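Local coordinates for protein phosphoribosylformylglycinamidine synthase 2 (Thermus thermophilus, PDB 3VIU) that belongs to the PurM-like (AIR synthase related) family, carries two copies of its paired N- and C-terminal domains, and binds ADP and magnesium, at residues K446-P451 against A467-N472; L460-A465 against A506-A511; H619-G624 against P658-F663. All coordinates share one frame; numbering follows the deposited sequence.

Contact 1 of 3, residues K446-P451 against A467-N472; sequences KVDQNP and AEACRN. With MG (magnesium ion), chain D.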
loop_
_atom_site.group_PDB
_atom_site.type_symbol
_atom_site.label_atom_id
_atom_site.label_comp_id
_atom_site.label_asym_id
_atom_site.label_seq_id
_atom_site.Cartn_x
_atom_site.Cartn_y
_atom_site.Cartn_z
ATOM N N LYS A 446 -2.310 -5.241 6.161
ATOM C CA LYS A 446 -1.083 -5.795 5.630
ATOM C C LYS A 446 -0.952 -5.412 4.157
ATOM O O LYS A 446 -1.950 -5.202 3.470
ATOM C CB LYS A 446 -1.098 -7.317 5.783
ATOM C CG LYS A 446 0.255 -7.942 6.125
ATOM C CD LYS A 446 1.201 -7.918 4.958
ATOM C CE LYS A 446 2.528 -8.554 5.328
ATOM N NZ LYS A 446 3.183 -7.807 6.432
ATOM N N VAL A 447 0.281 -5.299 3.683
ATOM C CA VAL A 447 0.540 -4.975 2.287
ATOM C C VAL A 447 1.534 -6.015 1.782
ATOM O O VAL A 447 2.514 -6.305 2.464
ATOM C CB VAL A 447 1.128 -3.554 2.140
ATOM C CG1 VAL A 447 2.320 -3.378 3.057
ATOM C CG2 VAL A 447 1.545 -3.314 0.709
ATOM N N ASP A 448 1.281 -6.596 0.611
ATOM C CA ASP A 448 2.186 -7.616 0.065
ATOM C C ASP A 448 2.344 -7.590 -1.446
ATOM O O ASP A 448 1.545 -7.002 -2.166
ATOM C CB ASP A 448 1.698 -9.038 0.388
ATOM C CG ASP A 448 1.829 -9.412 1.844
ATOM O OD1 ASP A 448 0.771 -9.521 2.500
ATOM O OD2 ASP A 448 2.975 -9.618 2.326
ATOM N N GLN A 449 3.392 -8.275 -1.891
ATOM C CA GLN A 449 3.728 -8.511 -3.291
ATOM C C GLN A 449 5.117 -9.127 -3.325
ATOM O O GLN A 449 6.011 -8.742 -2.561
ATOM C CB GLN A 449 3.636 -7.252 -4.172
ATOM C CG GLN A 449 4.875 -6.412 -4.311
ATOM C CD GLN A 449 5.923 -6.986 -5.253
ATOM O OE1 GLN A 449 5.641 -7.348 -6.402
ATOM N NE2 GLN A 449 7.153 -7.044 -4.770
ATOM N N ASN A 450 5.253 -10.128 -4.189
ATOM C CA ASN A 450 6.483 -10.870 -4.374
ATOM C C ASN A 450 7.020 -10.555 -5.776
ATOM O O ASN A 450 6.455 -10.978 -6.776
ATOM C CB ASN A 450 6.169 -12.363 -4.213
ATOM C CG ASN A 450 7.396 -13.249 -4.358
ATOM O OD1 ASN A 450 7.547 -14.227 -3.619
ATOM N ND2 ASN A 450 8.266 -12.929 -5.316
ATOM N N PRO A 451 8.130 -9.808 -5.860
ATOM C CA PRO A 451 8.721 -9.444 -7.156
ATOM C C PRO A 451 9.209 -10.589 -8.033
ATOM O O PRO A 451 9.163 -10.485 -9.260
ATOM C CB PRO A 451 9.845 -8.488 -6.767
ATOM C CG PRO A 451 10.244 -8.970 -5.428
ATOM C CD PRO A 451 8.923 -9.250 -4.752
ATOM N N ALA A 467 -4.007 -12.470 -2.555
ATOM C CA ALA A 467 -4.215 -13.676 -1.769
ATOM C C ALA A 467 -3.422 -13.591 -0.459
ATOM O O ALA A 467 -3.996 -13.703 0.627
ATOM C CB ALA A 467 -3.785 -14.906 -2.573
ATOM N N GLU A 468 -2.114 -13.363 -0.564
ATOM C CA GLU A 468 -1.250 -13.272 0.608
ATOM C C GLU A 468 -1.733 -12.214 1.600
ATOM O O GLU A 468 -1.862 -12.489 2.791
ATOM C CB GLU A 468 0.194 -12.963 0.197
ATOM C CG GLU A 468 1.181 -13.069 1.365
ATOM C CD GLU A 468 2.640 -12.894 0.951
ATOM O OE1 GLU A 468 3.537 -13.218 1.765
ATOM O OE2 GLU A 468 2.898 -12.427 -0.180
ATOM N N ALA A 469 -1.998 -11.007 1.113
ATOM C CA ALA A 469 -2.464 -9.941 1.989
ATOM C C ALA A 469 -3.732 -10.377 2.734
ATOM O O ALA A 469 -3.852 -10.180 3.945
ATOM C CB ALA A 469 -2.728 -8.676 1.181
ATOM N N CYS A 470 -4.675 -10.977 2.017
ATOM C CA CYS A 470 -5.902 -11.438 2.651
ATOM C C CYS A 470 -5.616 -12.574 3.633
ATOM O O CYS A 470 -6.251 -12.661 4.684
ATOM C CB CYS A 470 -6.899 -11.910 1.599
ATOM S SG CYS A 470 -7.582 -10.579 0.623
ATOM N N ARG A 471 -4.656 -13.435 3.289
ATOM C CA ARG A 471 -4.297 -14.554 4.145
ATOM C C ARG A 471 -3.704 -14.035 5.450
ATOM O O ARG A 471 -4.027 -14.530 6.531
ATOM C CB ARG A 471 -3.280 -15.469 3.445
ATOM C CG ARG A 471 -3.041 -16.804 4.164
ATOM C CD ARG A 471 -1.925 -17.598 3.519
ATOM N NE ARG A 471 -2.101 -17.680 2.071
ATOM C CZ ARG A 471 -1.203 -17.262 1.182
ATOM N NH1 ARG A 471 -1.462 -17.378 -0.108
ATOM N NH2 ARG A 471 -0.049 -16.730 1.581
ATOM N N ASN A 472 -2.844 -13.026 5.345
ATOM C CA ASN A 472 -2.208 -12.454 6.523
ATOM C C ASN A 472 -3.189 -11.850 7.511
ATOM O O ASN A 472 -2.985 -11.939 8.728
ATOM C CB ASN A 472 -1.175 -11.413 6.114
ATOM C CG ASN A 472 0.093 -12.046 5.596
ATOM O OD1 ASN A 472 0.635 -12.954 6.225
ATOM N ND2 ASN A 472 0.578 -11.573 4.448
HETATM MG MG MG D . 3.022 -13.873 6.597
HETATM O O HOH W 1 2.768 -14.432 4.196
HETATM O O HOH W 2 4.565 -15.889 6.704
#
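Strand and helix meet here inside the second AIR synthase related N-terminal domain, a PurM-like alpha/beta fold in which helix 458-475 packs on the sheet containing strand 441-448. The helix runs back against the strand, their short axes 154° apart and 7.3 Å from each other at closest approach, and Ala469 sits where the two backbones are nearest. Asp448 carries the contact. Its CG lies anti to the carbonyl carbon (chi1 -71°), which sends the carboxylate over the helix so that OD1 comes to 3.3 Å from Ala469 CA. The same oxygen takes the N-H of the Asn472 amide, ND2 to OD1 2.8 Å, with a bent angle of 130° at the hydrogen. The acceptor lies close to the amide plane, whereas the nitrogen approaches from above the carboxylate plane. On the same face of this carboxylate, Glu468, extended with CG anti to its backbone N, crosses Asp448 at about a right angle, and the two carboxylates stack almost plane on plane, Asp448 OD2 lying 3.6 Å from Glu468 CD. Two like charges at such range would be expected to raise the proton affinity of one group, and Glu623 lies close to Glu468 as well. Lys446 bends at chi2 and chi4, so its aliphatic chain crosses Asn472 obliquely, with CE 3.7 Å from ND2. The two ends of the Asn472 amide therefore have separate tasks: ND2 is tied to the strand, and the oxygen serves the metal site that Asp430 and Asp620 complete. Glu468 joins in through water, OE1 accepting a hydrogen bond from a magnesium-bound water, while Asn472 OD1 itself reaches the magnesium ion at 2.6 Å.

Contact 2 of 3, residues L460-A465 against A506-A511; sequences LGAMHA and AGLKEA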
loop_
_atom_site.group_PDB
_atom_site.type_symbol
_atom_site.label_atom_id
_atom_site.label_comp_id
_atom_site.label_asym_id
_atom_site.label_seq_id
_atom_site.Cartn_x
_atom_site.Cartn_y
_atom_site.Cartn_z
ATOM N N LEU A 460 0.039 -14.035 -12.242
ATOM C CA LEU A 460 0.064 -14.889 -11.059
ATOM C C LEU A 460 0.649 -14.113 -9.872
ATOM O O LEU A 460 0.234 -14.306 -8.727
ATOM C CB LEU A 460 0.865 -16.170 -11.342
ATOM C CG LEU A 460 0.934 -17.240 -10.247
ATOM C CD1 LEU A 460 -0.465 -17.653 -9.827
ATOM C CD2 LEU A 460 1.716 -18.447 -10.751
ATOM N N GLY A 461 1.590 -13.213 -10.154
ATOM C CA GLY A 461 2.180 -12.405 -9.100
ATOM C C GLY A 461 1.136 -11.515 -8.427
ATOM O O GLY A 461 1.085 -11.405 -7.199
ATOM N N ALA A 462 0.295 -10.881 -9.241
ATOM C CA ALA A 462 -0.759 -10.007 -8.736
ATOM C C ALA A 462 -1.748 -10.811 -7.896
ATOM O O ALA A 462 -2.159 -10.372 -6.823
ATOM C CB ALA A 462 -1.481 -9.337 -9.894
HETATM N N MSE A 463 -2.120 -11.992 -8.390
HETATM C CA MSE A 463 -3.050 -12.867 -7.677
HETATM C C MSE A 463 -2.475 -13.265 -6.327
HETATM O O MSE A 463 -3.183 -13.259 -5.318
HETATM C CB MSE A 463 -3.332 -14.135 -8.484
HETATM C CG MSE A 463 -4.355 -13.976 -9.590
HETATM SE SE MSE A 463 -4.423 -15.579 -10.688
HETATM C CE MSE A 463 -4.788 -16.879 -9.302
ATOM N N HIS A 464 -1.191 -13.621 -6.325
ATOM C CA HIS A 464 -0.505 -14.019 -5.106
ATOM C C HIS A 464 -0.492 -12.894 -4.088
ATOM O O HIS A 464 -0.662 -13.136 -2.896
ATOM C CB HIS A 464 0.930 -14.447 -5.414
ATOM C CG HIS A 464 1.096 -15.926 -5.572
ATOM N ND1 HIS A 464 0.971 -16.805 -4.515
ATOM C CD2 HIS A 464 1.360 -16.684 -6.664
ATOM C CE1 HIS A 464 1.150 -18.040 -4.950
ATOM N NE2 HIS A 464 1.388 -17.996 -6.250
ATOM N N ALA A 465 -0.302 -11.665 -4.564
ATOM C CA ALA A 465 -0.266 -10.490 -3.690
ATOM C C ALA A 465 -1.569 -10.278 -2.924
ATOM O O ALA A 465 -1.552 -10.126 -1.700
ATOM C CB ALA A 465 0.078 -9.237 -4.501
ATOM N N ALA A 506 -5.399 -7.949 -14.551
ATOM C CA ALA A 506 -6.219 -9.148 -14.689
ATOM C C ALA A 506 -5.984 -10.048 -13.474
ATOM O O ALA A 506 -6.899 -10.720 -13.001
ATOM C CB ALA A 506 -5.871 -9.896 -15.981
ATOM N N GLY A 507 -4.756 -10.053 -12.970
ATOM C CA GLY A 507 -4.446 -10.863 -11.809
ATOM C C GLY A 507 -5.277 -10.467 -10.599
ATOM O O GLY A 507 -5.855 -11.322 -9.932
ATOM N N LEU A 508 -5.328 -9.169 -10.312
ATOM C CA LEU A 508 -6.101 -8.647 -9.187
ATOM C C LEU A 508 -7.588 -8.978 -9.332
ATOM O O LEU A 508 -8.234 -9.444 -8.392
ATOM C CB LEU A 508 -5.911 -7.134 -9.097
ATOM C CG LEU A 508 -4.850 -6.572 -8.134
ATOM C CD1 LEU A 508 -3.765 -7.594 -7.845
ATOM C CD2 LEU A 508 -4.267 -5.303 -8.728
ATOM N N LYS A 509 -8.121 -8.736 -10.522
ATOM C CA LYS A 509 -9.517 -9.006 -10.810
ATOM C C LYS A 509 -9.860 -10.441 -10.430
ATOM O O LYS A 509 -10.812 -10.702 -9.686
ATOM C CB LYS A 509 -9.779 -8.795 -12.301
ATOM C CG LYS A 509 -11.135 -9.275 -12.786
ATOM C CD LYS A 509 -11.159 -9.348 -14.305
ATOM C CE LYS A 509 -12.537 -9.747 -14.831
ATOM N NZ LYS A 509 -13.053 -11.032 -14.265
ATOM N N GLU A 510 -9.058 -11.366 -10.939
ATOM C CA GLU A 510 -9.270 -12.781 -10.695
ATOM C C GLU A 510 -9.198 -13.165 -9.222
ATOM O O GLU A 510 -10.025 -13.938 -8.747
ATOM C CB GLU A 510 -8.271 -13.588 -11.514
ATOM C CG GLU A 510 -8.482 -15.082 -11.465
ATOM C CD GLU A 510 -7.749 -15.793 -12.588
ATOM O OE1 GLU A 510 -7.691 -17.042 -12.561
ATOM O OE2 GLU A 510 -7.238 -15.099 -13.504
ATOM N N ALA A 511 -8.221 -12.625 -8.498
ATOM C CA ALA A 511 -8.085 -12.930 -7.076
ATOM C C ALA A 511 -9.222 -12.265 -6.308
ATOM O O ALA A 511 -9.787 -12.839 -5.379
ATOM C CB ALA A 511 -6.743 -12.433 -6.554
#
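Ala462 is the first residue of 460-465 to meet the neighbouring helix. Its methyl points at 506-511 and rests over the backbone of Gly507, CB to CA 3.8 Å. Gly507 meets the methyl with its bare alpha carbon, in keeping with helix axes only 7.2 Å apart. Ala462 also receives Leu508, whose side chain starts out away from the interface and then turns its tip back: CD1 comes to 3.5 Å from Ala462 CB and touches the carbonyl oxygen of the same residue. Leu508 also touches strand 479-488, at Tyr483, Asp485 and Leu487. This is close helix-helix packing on one face of a PurM-like N-terminal domain, with helices 458-475 and 495-515 lying side by side over the sheet and crossing at -42°, their N-to-C directions broadly alike. Selenomethionine Met463 follows, its CG anti to the carbonyl carbon (chi1 -80°), so that the chain leaves along the seam. CG sits tightly against the carbonyl oxygen of Gly507, at 3.1 Å, and selenium goes on to lie over the face of the Glu510 carboxylate, SE to CD 3.8 Å. The two chains cross obliquely there, Glu510 being extended with its CG anti to the backbone N, and Leu596 of helix 596-611 touches both side chains. Further along the seam, Ala511 directs its methyl at the backbone of Met463, CB standing 3.9 Å from the Met463 carbonyl oxygen and 4.2 Å from Met463 CG.

Contact 3 of 3, residues H619-G624 against P658-F663; sequences HDVAEG and PSRVLF. With MG (magnesium ion), chain D.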
loop_
_atom_site.group_PDB
_atom_site.type_symbol
_atom_site.label_atom_id
_atom_site.label_comp_id
_atom_site.label_asym_id
_atom_site.label_seq_id
_atom_site.Cartn_x
_atom_site.Cartn_y
_atom_site.Cartn_z
ATOM N N HIS A 619 0.293 -18.788 11.647
ATOM C CA HIS A 619 1.303 -18.141 10.824
ATOM C C HIS A 619 1.227 -18.814 9.468
ATOM O O HIS A 619 1.230 -20.040 9.400
ATOM C CB HIS A 619 2.678 -18.375 11.454
ATOM C CG HIS A 619 3.786 -17.627 10.789
ATOM N ND1 HIS A 619 5.019 -18.193 10.538
ATOM C CD2 HIS A 619 3.848 -16.360 10.319
ATOM C CE1 HIS A 619 5.792 -17.307 9.935
ATOM N NE2 HIS A 619 5.105 -16.185 9.791
ATOM N N ASP A 620 1.141 -18.046 8.386
ATOM C CA ASP A 620 1.073 -18.698 7.086
ATOM C C ASP A 620 2.471 -19.022 6.581
ATOM O O ASP A 620 3.453 -18.418 7.019
ATOM C CB ASP A 620 0.294 -17.851 6.070
ATOM C CG ASP A 620 1.043 -16.623 5.615
ATOM O OD1 ASP A 620 1.589 -15.900 6.475
ATOM O OD2 ASP A 620 1.063 -16.376 4.389
ATOM N N VAL A 621 2.551 -20.009 5.694
ATOM C CA VAL A 621 3.818 -20.444 5.129
ATOM C C VAL A 621 4.034 -19.755 3.783
ATOM O O VAL A 621 3.379 -20.085 2.796
ATOM C CB VAL A 621 3.828 -21.974 4.929
ATOM C CG1 VAL A 621 5.199 -22.423 4.437
ATOM C CG2 VAL A 621 3.468 -22.676 6.235
ATOM N N ALA A 622 4.960 -18.803 3.746
ATOM C CA ALA A 622 5.225 -18.072 2.521
ATOM C C ALA A 622 6.630 -18.299 2.012
ATOM O O ALA A 622 7.099 -19.434 1.962
ATOM C CB ALA A 622 4.970 -16.587 2.734
ATOM N N GLU A 623 7.310 -17.222 1.634
ATOM C CA GLU A 623 8.657 -17.362 1.100
ATOM C C GLU A 623 9.589 -18.073 2.071
ATOM O O GLU A 623 9.533 -17.839 3.278
ATOM C CB GLU A 623 9.229 -15.998 0.687
ATOM C CG GLU A 623 8.628 -14.775 1.391
ATOM C CD GLU A 623 7.283 -14.331 0.824
ATOM O OE1 GLU A 623 7.179 -14.155 -0.412
ATOM O OE2 GLU A 623 6.335 -14.139 1.622
ATOM N N GLY A 624 10.426 -18.964 1.534
ATOM C CA GLY A 624 11.355 -19.707 2.365
ATOM C C GLY A 624 10.854 -21.084 2.777
ATOM O O GLY A 624 11.604 -21.891 3.325
ATOM N N PRO A 658 1.212 -21.391 -1.867
ATOM C CA PRO A 658 0.219 -20.583 -1.158
ATOM C C PRO A 658 -0.821 -21.434 -0.448
ATOM O O PRO A 658 -0.788 -22.651 -0.501
ATOM C CB PRO A 658 -0.402 -19.770 -2.278
ATOM C CG PRO A 658 -0.483 -20.797 -3.366
ATOM C CD PRO A 658 0.904 -21.435 -3.309
ATOM N N SER A 659 -1.737 -20.768 0.234
ATOM C CA SER A 659 -2.820 -21.446 0.922
ATOM C C SER A 659 -2.392 -22.422 2.017
ATOM O O SER A 659 -3.130 -23.354 2.335
ATOM C CB SER A 659 -3.691 -22.172 -0.114
ATOM O OG SER A 659 -4.040 -21.309 -1.193
ATOM N N ARG A 660 -1.215 -22.209 2.596
ATOM C CA ARG A 660 -0.724 -23.074 3.668
ATOM C C ARG A 660 -0.600 -22.300 4.986
ATOM O O ARG A 660 0.025 -21.239 5.038
ATOM C CB ARG A 660 0.623 -23.680 3.276
ATOM C CG ARG A 660 0.571 -24.453 1.958
ATOM C CD ARG A 660 1.809 -25.316 1.758
ATOM N NE ARG A 660 3.019 -24.517 1.587
ATOM C CZ ARG A 660 4.251 -25.009 1.641
ATOM N NH1 ARG A 660 4.439 -26.301 1.866
ATOM N NH2 ARG A 660 5.292 -24.212 1.462
ATOM N N VAL A 661 -1.202 -22.839 6.047
ATOM C CA VAL A 661 -1.194 -22.196 7.362
ATOM C C VAL A 661 -0.868 -23.121 8.536
ATOM O O VAL A 661 -1.389 -24.235 8.641
ATOM C CB VAL A 661 -2.573 -21.542 7.668
ATOM C CG1 VAL A 661 -2.570 -20.933 9.065
ATOM C CG2 VAL A 661 -2.889 -20.478 6.632
ATOM N N LEU A 662 -0.017 -22.626 9.428
ATOM C CA LEU A 662 0.380 -23.352 10.629
ATOM C C LEU A 662 -0.366 -22.766 11.824
ATOM O O LEU A 662 -0.573 -21.559 11.894
ATOM C CB LEU A 662 1.881 -23.195 10.873
ATOM C CG LEU A 662 2.864 -23.823 9.886
ATOM C CD1 LEU A 662 4.292 -23.341 10.175
ATOM C CD2 LEU A 662 2.769 -25.329 10.005
ATOM N N PHE A 663 -0.771 -23.612 12.762
ATOM C CA PHE A 663 -1.450 -23.134 13.965
ATOM C C PHE A 663 -1.380 -24.170 15.075
ATOM O O PHE A 663 -1.130 -25.349 14.822
ATOM C CB PHE A 663 -2.905 -22.758 13.669
ATOM C CG PHE A 663 -3.822 -23.930 13.496
ATOM C CD1 PHE A 663 -4.701 -24.293 14.507
ATOM C CD2 PHE A 663 -3.815 -24.666 12.322
ATOM C CE1 PHE A 663 -5.560 -25.371 14.353
ATOM C CE2 PHE A 663 -4.666 -25.741 12.159
ATOM C CZ PHE A 663 -5.542 -26.095 13.178
HETATM MG MG MG D . 3.022 -13.873 6.597
HETATM O O HOH W 1 2.768 -14.432 4.196
HETATM O O HOH W 2 4.565 -15.889 6.704
HETATM O O HOH W 3 0.775 -20.103 2.148
HETATM O O HOH W 4 5.063 -21.255 0.872
#
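An antiparallel strand pair at the edge of the sheet in the second AIR synthase related C-terminal domain brings one ligand of the magnesium site into place. His619 and Leu662 form a hydrogen-bonded pair: His619 N donates to Leu662 O at 2.9 Å in the carbonyl plane, and Leu662 N returns a straighter bond of 166° to His619 O, from above that carbonyl's plane. Next comes the non-hydrogen-bonded pair Asp620 and Val661, and then Val621 N binds Arg660 O at 2.9 Å, nearly straight at 173°. Strand 618-620 is the outermost of this PurM-like sheet within the chain, and 661-665 joins it to strand 563-567. Asp620 has its CG in the crowded position between backbone N and carbonyl carbon (chi1 72°), and the carboxylate leads away from the pair. OD1 binds magnesium at 2.5 Å; OD2 accepts from a metal-bound water at 2.6 Å and forms a salt bridge with Arg471. Val621 turns its two methyls to different neighbours. CG2 packs against Leu662 CG at 3.9 Å, while CG1 lies over one face of the Arg660 guanidinium, 3.5 Å from NH2. Backbone carbonyls including that of Glu569 hold this guanidinium, and at its edge NH2 donates to a water that lies within donating distance of the carbonyl oxygens of Val621 and Ala622.

Contacts 1 and 2 share helix 458-475, and their centres lie 11 Å apart: Ala465 CB, one turn before Ala469, packs at 3.5 Å under Asp448 O. Contact 3, in a different family domain, meets contact 1 at the magnesium ion, where Asn472 and Asp620 bind the metal along with Asp430; of two waters on the ion, one bridges Glu468 OE1 and Asp620 OD2. A salt bridge from Arg471 NH2 to Asp620 OD2, 3.0 Å, ties the domains beside it. Contact 2 touches contact 3 through His464 CE1 and Pro658 CB at 3.5 Å. It is also nearer the bound ADP, about 6 Å from the Leu508 side chain against about 14 Å from that of Ala469.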